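Local coordinates for protein bicaudal C homolog 1 (Homo sapiens, PDB 6GY4) that probably binds RNA through this KH domain, the N-terminal one of the protein, at residues E5-D10 against I62-K67; T40-A45 against E69-A74. One frame throughout, in Å; residues are numbered along the deposited sequence.

Interaction 1: E5-D10 against I62-K67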
ATOM      1  N   GLU A   5      -6.371   6.067   5.695  1.00 35.77           N
ATOM      2  CA  GLU A   5      -5.066   6.471   6.202  1.00 36.28           C
ATOM      3  C   GLU A   5      -4.147   6.846   5.050  1.00 43.02           C
ATOM      4  O   GLU A   5      -4.067   6.125   4.050  1.00 38.18           O
ATOM      5  CB  GLU A   5      -4.443   5.354   7.040  1.00 36.51           C
ATOM      6  CG  GLU A   5      -3.275   5.802   7.891  1.00 42.07           C
ATOM      7  CD  GLU A   5      -3.026   4.871   9.055  1.00 57.66           C
ATOM      8  OE1 GLU A   5      -3.885   4.002   9.318  1.00 52.96           O
ATOM      9  OE2 GLU A   5      -1.973   5.012   9.711  1.00 67.57           O
ATOM     10  N   ARG A   6      -3.448   7.969   5.204  1.00 38.35           N
ATOM     11  CA  ARG A   6      -2.547   8.513   4.195  1.00 36.98           C
ATOM     12  C   ARG A   6      -1.178   8.712   4.832  1.00 38.23           C
ATOM     13  O   ARG A   6      -1.045   9.477   5.794  1.00 43.32           O
ATOM     14  CB  ARG A   6      -3.094   9.832   3.644  1.00 39.40           C
ATOM     15  CG  ARG A   6      -2.112  10.660   2.838  1.00 51.14           C
ATOM     16  CD  ARG A   6      -2.819  11.875   2.257  1.00 55.89           C
ATOM     17  NE  ARG A   6      -1.893  12.814   1.632  1.00 64.84           N
ATOM     18  CZ  ARG A   6      -1.341  13.848   2.259  1.00 74.75           C
ATOM     19  NH1 ARG A   6      -1.618  14.079   3.534  1.00 66.67           N
ATOM     20  NH2 ARG A   6      -0.511  14.653   1.610  1.00 69.08           N
ATOM     21  N   PHE A   7      -0.165   8.029   4.300  1.00 37.23           N
ATOM     22  CA  PHE A   7       1.162   8.045   4.900  1.00 42.52           C
ATOM     23  C   PHE A   7       2.227   8.085   3.811  1.00 38.63           C
ATOM     24  O   PHE A   7       2.002   7.666   2.673  1.00 36.63           O
ATOM     25  CB  PHE A   7       1.374   6.830   5.813  1.00 37.95           C
ATOM     26  CG  PHE A   7       1.068   5.514   5.157  1.00 35.49           C
ATOM     27  CD1 PHE A   7       2.056   4.818   4.485  1.00 34.48           C
ATOM     28  CD2 PHE A   7      -0.208   4.973   5.214  1.00 36.59           C
ATOM     29  CE1 PHE A   7       1.783   3.611   3.879  1.00 32.70           C
ATOM     30  CE2 PHE A   7      -0.488   3.764   4.607  1.00 33.07           C
ATOM     31  CZ  PHE A   7       0.510   3.080   3.942  1.00 32.86           C
ATOM     32  N   ARG A   8       3.401   8.590   4.184  1.00 43.62           N
ATOM     33  CA  ARG A   8       4.491   8.773   3.235  1.00 40.96           C
ATOM     34  C   ARG A   8       5.268   7.477   3.039  1.00 39.02           C
ATOM     35  O   ARG A   8       5.439   6.689   3.973  1.00 38.72           O
ATOM     36  CB  ARG A   8       5.435   9.877   3.713  1.00 44.77           C
ATOM     37  N   VAL A   9       5.734   7.258   1.807  1.00 38.09           N
ATOM     38  CA  VAL A   9       6.555   6.103   1.461  1.00 36.51           C
ATOM     39  C   VAL A   9       7.738   6.581   0.632  1.00 37.96           C
ATOM     40  O   VAL A   9       7.704   7.646   0.013  1.00 39.80           O
ATOM     41  CB  VAL A   9       5.769   5.020   0.685  1.00 33.72           C
ATOM     42  CG1 VAL A   9       4.662   4.433   1.548  1.00 32.78           C
ATOM     43  CG2 VAL A   9       5.209   5.586  -0.615  1.00 33.72           C
ATOM     44  N   ASP A  10       8.797   5.774   0.628  1.00 40.07           N
ATOM     45  CA  ASP A  10       9.992   6.126  -0.125  1.00 39.02           C
ATOM     46  C   ASP A  10       9.683   6.181  -1.616  1.00 38.19           C
ATOM     47  O   ASP A  10       9.081   5.257  -2.174  1.00 35.67           O
ATOM     48  CB  ASP A  10      11.111   5.121   0.150  1.00 38.50           C
ATOM     49  CG  ASP A  10      12.445   5.569  -0.416  1.00 50.71           C
ATOM     50  OD1 ASP A  10      13.196   6.263   0.302  1.00 46.66           O
ATOM     51  OD2 ASP A  10      12.737   5.234  -1.583  1.00 56.94           O
ATOM     52  N   ILE A  62       0.767   7.289  -0.046  1.00 39.74           N
ATOM     53  CA  ILE A  62      -0.247   6.371  -0.539  1.00 38.29           C
ATOM     54  C   ILE A  62      -1.403   6.394   0.451  1.00 38.72           C
ATOM     55  O   ILE A  62      -1.266   6.844   1.591  1.00 49.03           O
ATOM     56  CB  ILE A  62       0.266   4.931  -0.749  1.00 41.41           C
ATOM     57  CG1 ILE A  62       0.404   4.197   0.584  1.00 40.59           C
ATOM     58  CG2 ILE A  62       1.569   4.928  -1.535  1.00 36.16           C
ATOM     59  CD1 ILE A  62       0.018   2.736   0.494  1.00 61.31           C
ATOM     60  N   LYS A  63      -2.552   5.900   0.003  1.00 41.38           N
ATOM     61  CA  LYS A  63      -3.800   6.049   0.742  1.00 39.56           C
ATOM     62  C   LYS A  63      -4.517   4.709   0.794  1.00 44.05           C
ATOM     63  O   LYS A  63      -4.821   4.124  -0.250  1.00 54.89           O
ATOM     64  CB  LYS A  63      -4.676   7.119   0.089  1.00 44.03           C
ATOM     65  CG  LYS A  63      -6.090   7.213   0.614  1.00 51.67           C
ATOM     66  CD  LYS A  63      -6.697   8.547   0.212  1.00 63.87           C
ATOM     67  CE  LYS A  63      -8.181   8.428  -0.072  1.00 77.29           C
ATOM     68  NZ  LYS A  63      -8.444   7.746  -1.369  1.00 82.49           N
ATOM     69  N   VAL A  64      -4.789   4.227   2.006  1.00 47.34           N
ATOM     70  CA  VAL A  64      -5.422   2.932   2.226  1.00 38.78           C
ATOM     71  C   VAL A  64      -6.757   3.156   2.923  1.00 40.63           C
ATOM     72  O   VAL A  64      -6.843   3.947   3.871  1.00 41.43           O
ATOM     73  CB  VAL A  64      -4.528   1.993   3.055  1.00 39.01           C
ATOM     74  CG1 VAL A  64      -4.978   0.552   2.884  1.00 40.01           C
ATOM     75  CG2 VAL A  64      -3.069   2.155   2.657  1.00 36.51           C
ATOM     76  N   SER A  65      -7.789   2.451   2.461  1.00 43.47           N
ATOM     77  CA  SER A  65      -9.143   2.610   2.968  1.00 44.01           C
ATOM     78  C   SER A  65      -9.738   1.247   3.287  1.00 45.16           C
ATOM     79  O   SER A  65      -9.439   0.251   2.620  1.00 46.21           O
ATOM     80  CB  SER A  65     -10.036   3.336   1.951  1.00 48.70           C
ATOM     81  OG  SER A  65      -9.386   4.485   1.433  1.00 68.34           O
ATOM     82  N   GLY A  66     -10.585   1.210   4.306  1.00 50.71           N
ATOM     83  CA  GLY A  66     -11.255  -0.010   4.703  1.00 49.08           C
ATOM     84  C   GLY A  66     -11.488  -0.022   6.201  1.00 50.96           C
ATOM     85  O   GLY A  66     -11.527   1.023   6.842  1.00 50.25           O
ATOM     86  N   LYS A  67     -11.642  -1.228   6.743  1.00 51.84           N
ATOM     87  CA  LYS A  67     -11.821  -1.377   8.180  1.00 53.40           C
ATOM     88  C   LYS A  67     -10.558  -0.948   8.920  1.00 59.02           C
ATOM     89  O   LYS A  67      -9.439  -1.102   8.422  1.00 62.86           O
ATOM     90  CB  LYS A  67     -12.175  -2.824   8.531  1.00 56.09           C
ATOM     91  CG  LYS A  67     -12.467  -3.060  10.009  1.00 58.45           C
TER

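Interaction 2: T40-A45 against E69-A74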
ATOM      1  N   THR A  40      -6.467  -8.055   2.470  1.00 56.63           N
ATOM      2  CA  THR A  40      -6.941  -7.204   3.553  1.00 57.98           C
ATOM      3  C   THR A  40      -8.304  -6.584   3.280  1.00 65.99           C
ATOM      4  O   THR A  40      -8.881  -5.984   4.190  1.00 72.56           O
ATOM      5  CB  THR A  40      -5.923  -6.089   3.830  1.00 52.17           C
ATOM      6  OG1 THR A  40      -5.699  -5.334   2.633  1.00 54.49           O
ATOM      7  CG2 THR A  40      -4.602  -6.676   4.303  1.00 51.34           C
ATOM      8  N   ASN A  41      -8.833  -6.729   2.067  1.00 63.99           N
ATOM      9  CA  ASN A  41     -10.078  -6.081   1.649  1.00 66.99           C
ATOM     10  C   ASN A  41      -9.983  -4.567   1.820  1.00 59.88           C
ATOM     11  O   ASN A  41     -10.843  -3.925   2.429  1.00 59.22           O
ATOM     12  CB  ASN A  41     -11.286  -6.645   2.399  1.00 73.41           C
ATOM     13  CG  ASN A  41     -12.574  -6.489   1.614  1.00 83.97           C
ATOM     14  OD1 ASN A  41     -12.575  -6.592   0.387  1.00 90.56           O
ATOM     15  ND2 ASN A  41     -13.674  -6.229   2.312  1.00 69.36           N
ATOM     16  N   THR A  42      -8.915  -3.997   1.268  1.00 44.91           N
ATOM     17  CA  THR A  42      -8.635  -2.573   1.365  1.00 44.95           C
ATOM     18  C   THR A  42      -8.472  -1.993  -0.033  1.00 42.33           C
ATOM     19  O   THR A  42      -8.363  -2.719  -1.025  1.00 56.42           O
ATOM     20  CB  THR A  42      -7.378  -2.304   2.204  1.00 40.46           C
ATOM     21  OG1 THR A  42      -6.270  -3.020   1.646  1.00 46.86           O
ATOM     22  CG2 THR A  42      -7.588  -2.761   3.637  1.00 34.78           C
ATOM     23  N   GLN A  43      -8.455  -0.663  -0.103  1.00 44.91           N
ATOM     24  CA  GLN A  43      -8.308   0.071  -1.352  1.00 49.55           C
ATOM     25  C   GLN A  43      -7.083   0.967  -1.251  1.00 50.60           C
ATOM     26  O   GLN A  43      -6.982   1.779  -0.327  1.00 48.50           O
ATOM     27  CB  GLN A  43      -9.558   0.906  -1.651  1.00 51.16           C
ATOM     28  CG  GLN A  43     -10.857   0.117  -1.613  1.00 64.30           C
ATOM     29  CD  GLN A  43     -11.642   0.223  -2.906  1.00 76.06           C
ATOM     30  OE1 GLN A  43     -11.289   0.993  -3.799  1.00 77.90           O
ATOM     31  NE2 GLN A  43     -12.711  -0.556  -3.014  1.00 64.33           N
ATOM     32  N   ILE A  44      -6.154   0.819  -2.191  1.00 52.20           N
ATOM     33  CA  ILE A  44      -4.891   1.546  -2.156  1.00 54.22           C
ATOM     34  C   ILE A  44      -4.869   2.561  -3.291  1.00 57.90           C
ATOM     35  O   ILE A  44      -5.378   2.312  -4.390  1.00 65.38           O
ATOM     36  CB  ILE A  44      -3.683   0.591  -2.242  1.00 56.40           C
ATOM     37  CG1 ILE A  44      -3.762  -0.466  -1.141  1.00 54.72           C
ATOM     38  CG2 ILE A  44      -2.379   1.360  -2.112  1.00 58.37           C
ATOM     39  CD1 ILE A  44      -2.677  -1.512  -1.231  1.00 67.82           C
ATOM     40  N   ALA A  45      -4.272   3.720  -3.016  1.00 58.32           N
ATOM     41  CA  ALA A  45      -4.175   4.793  -3.994  1.00 63.93           C
ATOM     42  C   ALA A  45      -2.843   5.504  -3.810  1.00 63.72           C
ATOM     43  O   ALA A  45      -2.409   5.725  -2.679  1.00 61.04           O
ATOM     44  CB  ALA A  45      -5.336   5.781  -3.846  1.00 63.33           C
ATOM     45  N   GLU A  69      -8.984  -2.261  11.307  1.00 48.04           N
ATOM     46  CA  GLU A  69      -8.011  -3.334  11.473  1.00 52.10           C
ATOM     47  C   GLU A  69      -7.366  -3.706  10.144  1.00 54.68           C
ATOM     48  O   GLU A  69      -6.156  -3.948  10.083  1.00 60.45           O
ATOM     49  CB  GLU A  69      -8.676  -4.551  12.112  1.00 68.48           C
ATOM     50  CG  GLU A  69      -9.160  -4.304  13.530  1.00 82.49           C
ATOM     51  CD  GLU A  69      -8.042  -3.865  14.454  1.00 85.46           C
ATOM     52  OE1 GLU A  69      -6.925  -4.415  14.342  1.00 86.65           O
ATOM     53  OE2 GLU A  69      -8.279  -2.977  15.300  1.00 78.16           O
ATOM     54  N   ASP A  70      -8.155  -3.751   9.068  1.00 55.20           N
ATOM     55  CA  ASP A  70      -7.604  -4.111   7.767  1.00 46.29           C
ATOM     56  C   ASP A  70      -6.648  -3.042   7.257  1.00 42.35           C
ATOM     57  O   ASP A  70      -5.599  -3.360   6.682  1.00 46.79           O
ATOM     58  CB  ASP A  70      -8.734  -4.340   6.767  1.00 51.41           C
ATOM     59  CG  ASP A  70      -9.624  -5.502   7.148  1.00 54.95           C
ATOM     60  OD1 ASP A  70      -9.194  -6.333   7.972  1.00 71.93           O
ATOM     61  OD2 ASP A  70     -10.754  -5.585   6.622  1.00 62.77           O
ATOM     62  N   VAL A  71      -6.996  -1.768   7.450  1.00 40.67           N
ATOM     63  CA  VAL A  71      -6.100  -0.684   7.059  1.00 33.57           C
ATOM     64  C   VAL A  71      -4.797  -0.766   7.841  1.00 47.24           C
ATOM     65  O   VAL A  71      -3.710  -0.559   7.289  1.00 50.97           O
ATOM     66  CB  VAL A  71      -6.796   0.677   7.252  1.00 31.54           C
ATOM     67  CG1 VAL A  71      -5.806   1.816   7.048  1.00 24.21           C
ATOM     68  CG2 VAL A  71      -7.964   0.812   6.294  1.00 27.39           C
ATOM     69  N   LYS A  72      -4.885  -1.089   9.134  1.00 51.28           N
ATOM     70  CA  LYS A  72      -3.681  -1.218   9.946  1.00 37.78           C
ATOM     71  C   LYS A  72      -2.803  -2.363   9.457  1.00 45.59           C
ATOM     72  O   LYS A  72      -1.570  -2.280   9.521  1.00 40.76           O
ATOM     73  CB  LYS A  72      -4.061  -1.416  11.414  1.00 41.87           C
ATOM     74  N   GLU A  73      -3.420  -3.441   8.963  1.00 63.01           N
ATOM     75  CA  GLU A  73      -2.647  -4.586   8.489  1.00 50.65           C
ATOM     76  C   GLU A  73      -2.072  -4.334   7.102  1.00 45.39           C
ATOM     77  O   GLU A  73      -0.984  -4.824   6.779  1.00 58.52           O
ATOM     78  CB  GLU A  73      -3.518  -5.839   8.481  1.00 54.41           C
ATOM     79  CG  GLU A  73      -3.951  -6.316   9.852  1.00 72.91           C
ATOM     80  CD  GLU A  73      -5.034  -7.371   9.773  1.00 77.57           C
ATOM     81  OE1 GLU A  73      -5.530  -7.620   8.657  1.00 73.45           O
ATOM     82  OE2 GLU A  73      -5.388  -7.948  10.824  1.00 80.31           O
ATOM     83  N   ALA A  74      -2.795  -3.595   6.261  1.00 45.80           N
ATOM     84  CA  ALA A  74      -2.254  -3.247   4.953  1.00 41.34           C
ATOM     85  C   ALA A  74      -1.093  -2.272   5.086  1.00 46.17           C
ATOM     86  O   ALA A  74      -0.109  -2.366   4.345  1.00 47.50           O
ATOM     87  CB  ALA A  74      -3.355  -2.665   4.068  1.00 43.33           C
TER
HETATM   88  O   HOH W   1     -11.500  -3.604   4.870  1.00 38.30           O

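Interaction 1: E5-D10 against I62-K67
Strand 5-8 runs antiparallel to strand 62-65, with axes 4.8 Å apart at closest approach. It is an edge strand on the central strand, in the strand order 1-3-2 of the type I KH fold. Glu-5 with Val-64 and Phe-7 with Ile-62 are hydrogen-bonded pairs. The four bonds run nearly along the C=O axes, and the shortest is Glu-5 N to Val-64 O at 2.8 Å. Arg-6 and Lys-63 form the non-hydrogen-bonded pair between them. There the CA of Lys-63 makes a CA-H...O contact with Glu-5 O at 3.3 Å.

The tight side is the face of Phe-7, Ile-62 and Val-64. Phe-7 holds CG between its backbone N and carbonyl carbon (chi1 52°), and Ile-62 places CG1 likewise (chi1 76°). The two side chains therefore leave the sheet side by side. Phe-7 CZ meets Ile-62 CD1 at 3.5 Å, and Phe-7 CE2 meets Val-64 CG2 at 3.6 Å. Val-9 extends the apolar row beyond the strand, with its CG2 3.8 Å from Ile-62 CG2. Helix 68-81 packs on this face through Lys-75, Ile-78 and Met-79. Glu-5 leads its carboxylate away to a salt bridge with Lys-75.

The other face is loose. Arg-6 and Lys-63 both set CG anti to the backbone N, and their chains lead away from the opposite strand. Arg-6 is exposed, and Lys-63 touches Glu-4.

The chemistry implies a two-sided sheet: backbone bonds fix the register, apolar groups pack on the helix side beside the Glu-5 to Lys-75 salt bridge, and long polar side chains line the other.

Interaction 2: T40-A45 against E69-A74
Thr-40 and Thr-42 both hold OG1 between the backbone N and the carbonyl carbon (chi1 57° and 56°). Their hydroxyls then face each other, and Thr-42 OG1 donates to Thr-40 OG1 across 2.6 Å. In both residues CG2 is anti to the carbonyl carbon, beside the backbone N. Asp-70 turns CG the same way (chi1 -63°), which brings its carboxylate up to the end of helix 32-40.

Asn-41 is the first residue after that helix and has positive phi. It turns the chain from the helix toward strand 43-45, and the turn meets helix 68-81, the last helix of the type I KH fold. Thr-42 CG2 crosses Asp-70 obliquely, 3.7 Å from Asp-70 CB and as close to its backbone O. The methyl of Ala-74 sits one helical turn on. It touches both threonine hydroxyls, with Ala-74 CB 3.8 Å from Thr-42 OG1. Ala-74 also packs on Ile-36 and Val-64, so a small side chain lies where two helices and the sheet meet.

No direct hydrogen bond joins the segments. Thr-40 O lies alongside the Asp-70 side chain, 3.1 Å from each of Asp-70 CB, CG and OD2; with OD2 it makes a pair of acceptors. A water bridges beside it, donating to Asn-41 O at 2.5 Å and to Asp-70 OD2 at 2.7 Å. Thr-40 OG1 is gripped by two bonds, one from Thr-42 OG1 and one with Ile-36 O.

The nearby carbonyl would tend to raise the proton affinity of Asp-70, while the water and the N-terminal end of helix 68-81 would tend to lower it. The chemistry implies close packing between helix and turn, with water supplying a polar link.

Interactions 1 and 2 lie with their centres 8 Å apart in one KH domain. Their segments alternate along the chain: 5-10, 40-45, 62-67, then 69-74. Both reach the three-stranded antiparallel sheet, where strand 61-65 lies between strands 2-8 and 43-45. Interaction 1 joins strands 2-8 and 61-65. Lys-63 N to Ala-45 O and Ser-65 N to Gln-43 O are probable hydrogen bonds to strand 43-45. Helix 68-81 follows strand 61-65 directly and packs against the sheet, and Val-71 CG2 touches Gly-66 N. Interaction 1 holds the N-terminal strand in the sheet, and interaction 2 sets the last helix against the turn that leads into its other edge strand.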